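Local coordinates for protein aspartate--tRNA(Asp/Asn) ligase (Sulfolobus tokodaii, PDB 1WYD) that attaches aspartate to tRNA(Asp) and, having relaxed specificity, also to tRNA(Asn), after activating the amino acid with ATP, at residues V48-D51 / K52-A56; A112-D115 / T116-E120; A231-Y235 / N236-Q240; H247-V250 / K251-E255. One frame throughout, in Å; residues are numbered along the deposited sequence.

Contact 1. Residues V48-D51 / K52-A56; sequences VVVD and KNSSA
Asp-51 and Ser-54 are the two ends of a type I beta turn, in which the chain reverses just after strand 44-50. The evidence is a weak backbone bond, Ser-54 N to Asp-51 O at 3.3 Å, with type I torsions at Lys-52 and Asn-53 between them. Asp-51 has the largest share of the contact. Its CG sits between the backbone N and the carbonyl carbon (chi1 49°), which folds the carboxylate back over the turn: OD1 comes to 3.8 Å from Ser-54 CB and 3.7 Å from Asn-53 OD1, the carboxylate and amide planes being 32° apart. A glycine here would probably leave Ser-54 CB without the carboxylate beside it, and the turn freer to flex. Lys-52 adds little beyond its CB, since its chain, bent at chi2, leads away. Val-50 supplies the apolar part, its CG1 lying 4.0 Å from Ala-56 CB and 3.7 Å from Ala-56 C. Beyond the turn, Ser-54 OG accepts a weak capping bond from Ala-56 N (3.4 Å) and is also hydrogen-bonded to Ala-89 O. The turn thus links two elements of the OB-fold domain: strand 44-50, flanked by strands 34-41 and 85-89, and the short helix 57-60, whose Ser-60 touches Val-50 and whose Phe-57 touches Lys-52.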
loop_
_atom_site.group_PDB
_atom_site.type_symbol
_atom_site.label_atom_id
_atom_site.label_comp_id
_atom_site.label_asym_id
_atom_site.label_seq_id
_atom_site.Cartn_x
_atom_site.Cartn_y
_atom_site.Cartn_z
ATOM N N VAL B 48 -13.575 -33.587 -11.564
ATOM C CA VAL B 48 -13.302 -34.181 -12.853
ATOM C C VAL B 48 -13.388 -35.694 -12.752
ATOM O O VAL B 48 -13.063 -36.277 -11.721
ATOM C CB VAL B 48 -11.992 -33.608 -13.587
ATOM C CG1 VAL B 48 -11.343 -32.474 -12.821
ATOM C CG2 VAL B 48 -10.965 -34.683 -14.016
ATOM N N VAL B 49 -13.862 -36.314 -13.824
ATOM C CA VAL B 49 -13.968 -37.763 -13.922
ATOM C C VAL B 49 -13.046 -38.286 -15.047
ATOM O O VAL B 49 -12.898 -37.665 -16.098
ATOM C CB VAL B 49 -15.459 -38.213 -14.114
ATOM C CG1 VAL B 49 -15.655 -39.705 -13.789
ATOM C CG2 VAL B 49 -16.400 -37.386 -13.245
ATOM N N VAL B 50 -12.394 -39.407 -14.775
ATOM C CA VAL B 50 -11.583 -40.113 -15.754
ATOM C C VAL B 50 -12.090 -41.541 -15.726
ATOM O O VAL B 50 -11.810 -42.279 -14.775
ATOM C CB VAL B 50 -10.064 -40.131 -15.391
ATOM C CG1 VAL B 50 -9.219 -40.283 -16.637
ATOM C CG2 VAL B 50 -9.648 -38.886 -14.622
ATOM N N ASP B 51 -12.857 -41.932 -16.742
ATOM C CA ASP B 51 -13.317 -43.314 -16.817
ATOM C C ASP B 51 -12.226 -44.210 -17.378
ATOM O O ASP B 51 -11.215 -43.722 -17.893
ATOM C CB ASP B 51 -14.681 -43.489 -17.528
ATOM C CG ASP B 51 -14.765 -42.782 -18.866
ATOM O OD1 ASP B 51 -13.802 -42.897 -19.664
ATOM O OD2 ASP B 51 -15.781 -42.111 -19.215
ATOM N N LYS B 52 -12.436 -45.518 -17.242
ATOM C CA LYS B 52 -11.444 -46.526 -17.594
ATOM C C LYS B 52 -10.866 -46.385 -19.005
ATOM O O LYS B 52 -9.663 -46.529 -19.189
ATOM C CB LYS B 52 -12.023 -47.943 -17.393
ATOM C CG LYS B 52 -12.018 -48.430 -15.930
ATOM C CD LYS B 52 -10.680 -49.111 -15.537
ATOM C CE LYS B 52 -10.518 -49.267 -14.010
ATOM N NZ LYS B 52 -9.253 -49.986 -13.615
ATOM N N ASN B 53 -11.709 -46.117 -19.994
ATOM C CA ASN B 53 -11.245 -46.210 -21.379
ATOM C C ASN B 53 -10.731 -44.896 -21.992
ATOM O O ASN B 53 -10.398 -44.852 -23.182
ATOM C CB ASN B 53 -12.238 -46.976 -22.302
ATOM C CG ASN B 53 -13.703 -46.554 -22.114
ATOM O OD1 ASN B 53 -14.156 -46.302 -20.990
ATOM N ND2 ASN B 53 -14.455 -46.483 -23.225
ATOM N N SER B 54 -10.623 -43.849 -21.167
ATOM C CA SER B 54 -10.008 -42.579 -21.580
ATOM C C SER B 54 -8.471 -42.704 -21.715
ATOM O O SER B 54 -7.852 -43.514 -21.018
ATOM C CB SER B 54 -10.370 -41.474 -20.581
ATOM O OG SER B 54 -9.922 -40.204 -21.026
ATOM N N SER B 55 -7.859 -41.920 -22.609
ATOM C CA SER B 55 -6.388 -41.908 -22.719
ATOM C C SER B 55 -5.719 -41.192 -21.528
ATOM O O SER B 55 -4.528 -41.365 -21.293
ATOM C CB SER B 55 -5.876 -41.351 -24.068
ATOM O OG SER B 55 -6.901 -40.764 -24.871
ATOM N N ALA B 56 -6.500 -40.419 -20.768
ATOM C CA ALA B 56 -6.009 -39.733 -19.564
ATOM C C ALA B 56 -5.920 -40.631 -18.316
ATOM O O ALA B 56 -5.378 -40.225 -17.280
ATOM C CB ALA B 56 -6.872 -38.494 -19.267
#

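Contact 2. Residues A112-D115 / T116-E120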
loop_
_atom_site.group_PDB
_atom_site.type_symbol
_atom_site.label_atom_id
_atom_site.label_comp_id
_atom_site.label_asym_id
_atom_site.label_seq_id
_atom_site.Cartn_x
_atom_site.Cartn_y
_atom_site.Cartn_z
ATOM N N ALA B 112 -2.171 -29.918 13.917
ATOM C CA ALA B 112 -0.920 -29.305 14.376
ATOM C C ALA B 112 -1.035 -27.803 14.673
ATOM O O ALA B 112 -1.920 -27.104 14.158
ATOM C CB ALA B 112 0.234 -29.595 13.414
ATOM N N ASP B 113 -0.129 -27.341 15.525
ATOM C CA ASP B 113 -0.047 -25.952 15.946
ATOM C C ASP B 113 0.387 -25.029 14.811
ATOM O O ASP B 113 0.941 -25.462 13.785
ATOM C CB ASP B 113 1.013 -25.844 17.045
ATOM C CG ASP B 113 2.368 -26.405 16.589
ATOM O OD1 ASP B 113 2.530 -27.649 16.656
ATOM O OD2 ASP B 113 3.290 -25.697 16.102
ATOM N N ILE B 114 0.165 -23.743 15.056
ATOM C CA ILE B 114 0.657 -22.654 14.235
ATOM C C ILE B 114 2.108 -22.860 13.709
ATOM O O ILE B 114 2.392 -22.726 12.507
ATOM C CB ILE B 114 0.501 -21.363 15.071
ATOM C CG1 ILE B 114 0.126 -20.145 14.200
ATOM C CG2 ILE B 114 1.710 -21.152 16.030
ATOM C CD1 ILE B 114 0.634 -20.129 12.802
ATOM N N ASP B 115 3.019 -23.233 14.595
ATOM C CA ASP B 115 4.424 -23.333 14.188
ATOM C C ASP B 115 4.735 -24.456 13.233
ATOM O O ASP B 115 5.553 -24.274 12.339
ATOM C CB ASP B 115 5.358 -23.288 15.384
ATOM C CG ASP B 115 5.397 -21.916 16.002
ATOM O OD1 ASP B 115 5.646 -20.923 15.257
ATOM O OD2 ASP B 115 5.131 -21.732 17.211
ATOM N N THR B 116 4.054 -25.588 13.386
ATOM C CA THR B 116 4.096 -26.674 12.400
ATOM C C THR B 116 3.502 -26.295 11.041
ATOM O O THR B 116 3.960 -26.770 10.009
ATOM C CB THR B 116 3.348 -27.922 12.922
ATOM O OG1 THR B 116 3.867 -28.288 14.210
ATOM C CG2 THR B 116 3.618 -29.141 12.010
ATOM N N ARG B 117 2.454 -25.480 11.056
ATOM C CA ARG B 117 1.861 -24.985 9.831
ATOM C C ARG B 117 2.727 -23.961 9.102
ATOM O O ARG B 117 2.781 -23.958 7.870
ATOM C CB ARG B 117 0.490 -24.378 10.132
ATOM C CG ARG B 117 -0.573 -25.426 10.362
ATOM C CD ARG B 117 -1.461 -25.094 11.511
ATOM N NE ARG B 117 -2.172 -23.860 11.227
ATOM C CZ ARG B 117 -2.653 -23.041 12.143
ATOM N NH1 ARG B 117 -2.501 -23.314 13.437
ATOM N NH2 ARG B 117 -3.291 -21.937 11.755
ATOM N N LEU B 118 3.379 -23.082 9.867
ATOM C CA LEU B 118 4.336 -22.122 9.328
ATOM C C LEU B 118 5.550 -22.772 8.644
ATOM O O LEU B 118 6.169 -22.156 7.770
ATOM C CB LEU B 118 4.795 -21.142 10.411
ATOM C CG LEU B 118 3.769 -20.194 11.036
ATOM C CD1 LEU B 118 4.330 -19.382 12.214
ATOM C CD2 LEU B 118 3.253 -19.258 9.976
ATOM N N ARG B 119 5.900 -24.000 9.005
ATOM C CA ARG B 119 6.928 -24.711 8.222
ATOM C C ARG B 119 6.385 -25.094 6.844
ATOM O O ARG B 119 7.155 -25.379 5.912
ATOM C CB ARG B 119 7.436 -25.980 8.922
ATOM C CG ARG B 119 8.535 -25.748 9.939
ATOM C CD ARG B 119 9.251 -27.058 10.417
ATOM N NE ARG B 119 8.350 -28.023 11.063
ATOM C CZ ARG B 119 7.945 -27.950 12.341
ATOM N NH1 ARG B 119 8.366 -26.949 13.119
ATOM N NH2 ARG B 119 7.118 -28.874 12.851
ATOM N N GLU B 120 5.055 -25.139 6.726
ATOM C CA GLU B 120 4.419 -25.542 5.472
ATOM C C GLU B 120 3.281 -24.579 5.197
ATOM O O GLU B 120 2.119 -24.950 4.978
ATOM C CB GLU B 120 3.970 -27.015 5.542
ATOM C CG GLU B 120 5.115 -27.993 5.779
ATOM C CD GLU B 120 6.099 -28.053 4.614
ATOM O OE1 GLU B 120 5.755 -27.647 3.477
ATOM O OE2 GLU B 120 7.238 -28.532 4.831
#
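Thr-116 N donates to Asp-113 OD2 over 2.8 Å, with an N-H...O angle of 151°, and the threonine hydroxyl adds a second bond, Thr-116 OG1 to Asp-113 OD1 at 2.9 Å. Each oxygen of the carboxylate therefore has its own donor on the same residue, which fixes the rotation of the acid group. Both donors approach from above the carboxylate plane, OD2 being met 50° out of it. Asp-113 CG lies between its backbone N and carbonyl carbon (chi1 55°), a torsion that swings the acid round to the start of the helix. Beside this pair, Ala-112 CB rests 3.6 Å from Thr-116 CB.

On another side of the turn, Ile-114 CD1 meets Leu-118 CG at 3.6 Å and also lies over one face of the Arg-117 guanidinium. That arginine, bent at chi2 and chi3, crosses Ile-114 at about a right angle. Its CD stands 3.4 Å from Ala-112 O, and its charge is paired with Glu-416. Asp-115 has a salt bridge to Arg-426, while its OD1 approaches Leu-118 CD1. Backbone bonds Arg-117 N to Asp-113 O (3.1 Å) and Leu-118 N to Ile-114 O (2.8 Å) establish the helical turn.

Arg-119 O accepts from Lys-385 of the second subunit, so this piece reaches the dimer interface. The geometry is that of an aspartate N-cap, here opening the short helix 114-118 in the class II synthetase part of the chain.

Contact 3. Residues A231-Y235 / N236-Q240; sequences AFADY and NDVMQ
Tyr-235 lies alongside Asn-236 and Met-239, all three pointing the same way. From its CB, 3.4 Å from Asn-236 N, the side chain rises with CG between the backbone N and the carbonyl carbon (chi1 76°), which sets the ring over the first turn of the helix. CD2 comes within 3.1 Å of Asn-236 N. CD1 is 3.7 Å from Met-239 CE, and this methyl makes a CH-pi contact, 4.2 Å from the ring centroid and 28° off the normal. CE1 also borders this methyl, and CE2 faces the Asn-236 side chain, which lies over the same face, toward the rim. At the tip, OH is hydrogen-bonded to Asp-321. An alanine here would probably deprive Asp-321 of its hydroxyl partner and leave the Met-239 methyl without a ring face to lie on.

At the helix start, Asp-237 N donates to Asp-234 OD1 at 3.2 Å, and in return Asp-234 N donates to Asp-237 OD1 at 3.0 Å, on the anti side. Asn-236 N adds a weak bond to Asp-234 OD1. The two OD1 atoms are 3.4 Å apart, and the amide donors of the helix start probably ease their like charges. Met-1 of the second subunit packs on both aspartates. This reciprocal pairing of Asp-234 and Asp-237 is a capping box, and it starts helix 235-256 where the chain leaves strand 222-231 of the large class II sheet.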
loop_
_atom_site.group_PDB
_atom_site.type_symbol
_atom_site.label_atom_id
_atom_site.label_comp_id
_atom_site.label_asym_id
_atom_site.label_seq_id
_atom_site.Cartn_x
_atom_site.Cartn_y
_atom_site.Cartn_z
ATOM N N ALA B 231 -6.807 17.549 7.440
ATOM C CA ALA B 231 -6.754 18.956 7.830
ATOM C C ALA B 231 -8.157 19.582 7.894
ATOM O O ALA B 231 -9.079 19.155 7.160
ATOM C CB ALA B 231 -5.816 19.755 6.931
ATOM N N PHE B 232 -8.284 20.548 8.816
ATOM C CA PHE B 232 -9.536 21.259 9.145
ATOM C C PHE B 232 -10.602 20.290 9.594
ATOM O O PHE B 232 -11.712 20.270 9.080
ATOM C CB PHE B 232 -10.019 22.168 7.993
ATOM C CG PHE B 232 -8.960 23.123 7.515
ATOM C CD1 PHE B 232 -8.236 22.856 6.357
ATOM C CD2 PHE B 232 -8.651 24.256 8.250
ATOM C CE1 PHE B 232 -7.228 23.733 5.926
ATOM C CE2 PHE B 232 -7.652 25.135 7.823
ATOM C CZ PHE B 232 -6.938 24.879 6.659
ATOM N N ALA B 233 -10.243 19.493 10.585
ATOM C CA ALA B 233 -11.075 18.419 11.050
ATOM C C ALA B 233 -10.594 18.214 12.448
ATOM O O ALA B 233 -9.380 18.402 12.717
ATOM C CB ALA B 233 -10.830 17.167 10.215
ATOM N N ASP B 234 -11.515 17.853 13.350
ATOM C CA ASP B 234 -11.126 17.384 14.670
ATOM C C ASP B 234 -11.530 15.946 14.793
ATOM O O ASP B 234 -11.927 15.342 13.790
ATOM C CB ASP B 234 -11.733 18.215 15.780
ATOM C CG ASP B 234 -13.272 18.125 15.837
ATOM O OD1 ASP B 234 -13.885 17.202 15.249
ATOM O OD2 ASP B 234 -13.938 18.976 16.472
ATOM N N TYR B 235 -11.472 15.412 16.012
ATOM C CA TYR B 235 -11.690 13.992 16.211
ATOM C C TYR B 235 -13.116 13.528 15.963
ATOM O O TYR B 235 -13.325 12.390 15.542
ATOM C CB TYR B 235 -11.155 13.519 17.565
ATOM C CG TYR B 235 -11.981 13.872 18.790
ATOM C CD1 TYR B 235 -12.032 12.997 19.865
ATOM C CD2 TYR B 235 -12.688 15.090 18.888
ATOM C CE1 TYR B 235 -12.750 13.304 21.010
ATOM C CE2 TYR B 235 -13.417 15.415 20.014
ATOM C CZ TYR B 235 -13.442 14.506 21.083
ATOM O OH TYR B 235 -14.143 14.784 22.223
ATOM N N ASN B 236 -14.103 14.396 16.169
ATOM C CA ASN B 236 -15.463 14.018 15.824
ATOM C C ASN B 236 -15.611 13.846 14.318
ATOM O O ASN B 236 -16.264 12.910 13.856
ATOM C CB ASN B 236 -16.487 14.989 16.429
ATOM C CG ASN B 236 -16.456 15.011 17.987
ATOM O OD1 ASN B 236 -16.373 16.069 18.599
ATOM N ND2 ASN B 236 -16.547 13.855 18.605
ATOM N N ASP B 237 -14.953 14.704 13.536
ATOM C CA ASP B 237 -15.028 14.595 12.067
ATOM C C ASP B 237 -14.488 13.281 11.510
ATOM O O ASP B 237 -15.110 12.657 10.635
ATOM C CB ASP B 237 -14.273 15.730 11.391
ATOM C CG ASP B 237 -14.907 17.060 11.622
ATOM O OD1 ASP B 237 -14.165 18.007 11.998
ATOM O OD2 ASP B 237 -16.146 17.241 11.459
ATOM N N VAL B 238 -13.306 12.896 12.003
ATOM C CA VAL B 238 -12.645 11.691 11.552
ATOM C C VAL B 238 -13.363 10.428 12.053
ATOM O O VAL B 238 -13.489 9.427 11.321
ATOM C CB VAL B 238 -11.096 11.700 11.855
ATOM C CG1 VAL B 238 -10.425 12.851 11.099
ATOM C CG2 VAL B 238 -10.795 11.804 13.316
ATOM N N MET B 239 -13.864 10.482 13.279
ATOM C CA MET B 239 -14.714 9.389 13.758
ATOM C C MET B 239 -15.902 9.135 12.800
ATOM O O MET B 239 -16.178 7.982 12.443
ATOM C CB MET B 239 -15.153 9.609 15.210
ATOM C CG MET B 239 -14.118 9.190 16.193
ATOM S SD MET B 239 -14.724 9.064 17.887
ATOM C CE MET B 239 -14.731 10.829 18.426
ATOM N N GLN B 240 -16.534 10.203 12.319
ATOM C CA GLN B 240 -17.585 10.077 11.294
ATOM C C GLN B 240 -17.107 9.620 9.915
ATOM O O GLN B 240 -17.858 9.010 9.149
ATOM C CB GLN B 240 -18.292 11.403 11.116
ATOM C CG GLN B 240 -19.472 11.545 11.994
ATOM C CD GLN B 240 -20.083 12.922 11.851
ATOM O OE1 GLN B 240 -20.198 13.451 10.726
ATOM N NE2 GLN B 240 -20.447 13.526 12.982
#

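Contact 4. Residues H247-V250 / K251-E255; sequences HNIV and KTIKE
Asn-248 and Thr-252, one helical turn apart, cross obliquely, and what joins them is backbone to side chain: Thr-252 OG1 donates to Asn-248 O at 2.7 Å. Thr-252 N donates to that same oxygen at 2.9 Å, and the two donors arrive from opposite faces of the carbonyl plane. With OG1 beside its own backbone N (chi1 -57°), the hydroxyl is turned back along the helix toward this acceptor. The Asn-248 amide does not join in. Its CG lies anti to the backbone N (chi1 -174°), OD1 stays 4.1 Å from Thr-252 OG1, and ND2 bonds Glu-146 and Ala-143 of helix 128-150.

On a neighbouring face Ile-249 CG2 and Ile-253 CG1 meet loosely at 4.5 Å, and both residues pack on Leu-408 of helix 401-409. Lys-254 sets its CB 3.3 Å from Val-250 O, then extends beyond CG; its amide N donates to that oxygen at 2.8 Å, an almost straight bond (171°).

Chemically, the contact depends on backbone acceptors rather than on charge pairs. A hydroxyl buried against helix 128-150 is satisfied by its own helix, while the Asn-248 amide serves the neighbouring one.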
loop_
_atom_site.group_PDB
_atom_site.type_symbol
_atom_site.label_atom_id
_atom_site.label_comp_id
_atom_site.label_asym_id
_atom_site.label_seq_id
_atom_site.Cartn_x
_atom_site.Cartn_y
_atom_site.Cartn_z
ATOM N N HIS B 247 -18.361 1.029 7.423
ATOM C CA HIS B 247 -19.625 0.663 6.835
ATOM C C HIS B 247 -19.423 0.187 5.407
ATOM O O HIS B 247 -20.000 -0.831 4.987
ATOM C CB HIS B 247 -20.587 1.860 6.881
ATOM C CG HIS B 247 -21.961 1.531 6.410
ATOM N ND1 HIS B 247 -22.897 0.925 7.220
ATOM C CD2 HIS B 247 -22.534 1.656 5.196
ATOM C CE1 HIS B 247 -24.008 0.728 6.536
ATOM N NE2 HIS B 247 -23.809 1.154 5.302
ATOM N N ASN B 248 -18.609 0.892 4.638
ATOM C CA ASN B 248 -18.413 0.446 3.255
ATOM C C ASN B 248 -17.621 -0.866 3.190
ATOM O O ASN B 248 -17.811 -1.688 2.257
ATOM C CB ASN B 248 -17.755 1.551 2.444
ATOM C CG ASN B 248 -17.650 1.229 0.984
ATOM O OD1 ASN B 248 -18.666 1.008 0.321
ATOM N ND2 ASN B 248 -16.409 1.253 0.444
ATOM N N ILE B 249 -16.744 -1.052 4.189
ATOM C CA ILE B 249 -15.948 -2.249 4.339
ATOM C C ILE B 249 -16.863 -3.443 4.591
ATOM O O ILE B 249 -16.904 -4.359 3.797
ATOM C CB ILE B 249 -14.845 -2.083 5.470
ATOM C CG1 ILE B 249 -13.729 -1.165 4.985
ATOM C CG2 ILE B 249 -14.226 -3.408 5.802
ATOM C CD1 ILE B 249 -12.735 -0.806 6.019
ATOM N N VAL B 250 -17.600 -3.437 5.690
ATOM C CA VAL B 250 -18.471 -4.578 5.981
ATOM C C VAL B 250 -19.497 -4.827 4.867
ATOM O O VAL B 250 -19.761 -5.993 4.479
ATOM C CB VAL B 250 -19.140 -4.456 7.346
ATOM C CG1 VAL B 250 -18.072 -4.291 8.462
ATOM C CG2 VAL B 250 -20.059 -3.287 7.367
ATOM N N LYS B 251 -20.009 -3.742 4.288
ATOM C CA LYS B 251 -20.913 -3.868 3.141
ATOM C C LYS B 251 -20.244 -4.559 1.952
ATOM O O LYS B 251 -20.856 -5.391 1.290
ATOM C CB LYS B 251 -21.458 -2.496 2.721
ATOM C CG LYS B 251 -22.646 -2.537 1.767
ATOM C CD LYS B 251 -22.922 -1.140 1.189
ATOM C CE LYS B 251 -24.249 -1.096 0.413
ATOM N NZ LYS B 251 -24.079 -0.373 -0.894
ATOM N N THR B 252 -18.991 -4.223 1.668
ATOM C CA THR B 252 -18.293 -4.894 0.568
ATOM C C THR B 252 -18.051 -6.383 0.848
ATOM O O THR B 252 -18.181 -7.234 -0.050
ATOM C CB THR B 252 -16.979 -4.166 0.231
ATOM O OG1 THR B 252 -17.249 -2.787 -0.105
ATOM C CG2 THR B 252 -16.364 -4.742 -1.023
ATOM N N ILE B 253 -17.683 -6.702 2.085
ATOM C CA ILE B 253 -17.420 -8.081 2.447
ATOM C C ILE B 253 -18.734 -8.843 2.285
ATOM O O ILE B 253 -18.759 -9.875 1.622
ATOM C CB ILE B 253 -16.877 -8.212 3.894
ATOM C CG1 ILE B 253 -15.680 -7.284 4.153
ATOM C CG2 ILE B 253 -16.537 -9.665 4.197
ATOM C CD1 ILE B 253 -14.555 -7.308 3.094
ATOM N N LYS B 254 -19.820 -8.305 2.853
ATOM C CA LYS B 254 -21.187 -8.881 2.718
ATOM C C LYS B 254 -21.712 -9.145 1.303
ATOM O O LYS B 254 -22.428 -10.113 1.088
ATOM C CB LYS B 254 -22.206 -8.066 3.513
ATOM C CG LYS B 254 -22.286 -8.474 4.971
ATOM C CD LYS B 254 -23.215 -7.583 5.785
ATOM C CE LYS B 254 -22.925 -7.758 7.282
ATOM N NZ LYS B 254 -23.735 -6.857 8.187
ATOM N N GLU B 255 -21.339 -8.321 0.334
ATOM C CA GLU B 255 -21.778 -8.501 -1.051
ATOM C C GLU B 255 -20.788 -9.240 -1.940
ATOM O O GLU B 255 -21.160 -10.147 -2.674
ATOM C CB GLU B 255 -22.077 -7.143 -1.688
ATOM C CG GLU B 255 -23.430 -6.555 -1.325
ATOM C CD GLU B 255 -23.512 -5.069 -1.641
ATOM O OE1 GLU B 255 -24.376 -4.390 -1.056
ATOM O OE2 GLU B 255 -22.717 -4.579 -2.481
#

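Overall arrangement
From the N terminus the four contacts follow in series, and none nests in or crosses another. Each is local: contact 1 closes a beta turn, contacts 2 and 3 close the first turns of helices, and contact 4 bridges successive turns inside one. Contact 1 lies in the OB-fold domain, its centre about 64 Å from that of contact 3, on the far side of the chain's centre. Contacts 2 to 4 belong to the class II synthetase part. Contacts 3 and 4 share helix 235-256, their nearest atoms about 8 Å apart, and this one helix runs from the loop after strand 222-231 to helices 128-150 and 401-409, which pack on contact 4. Contacts 2 and 3 both touch the second subunit.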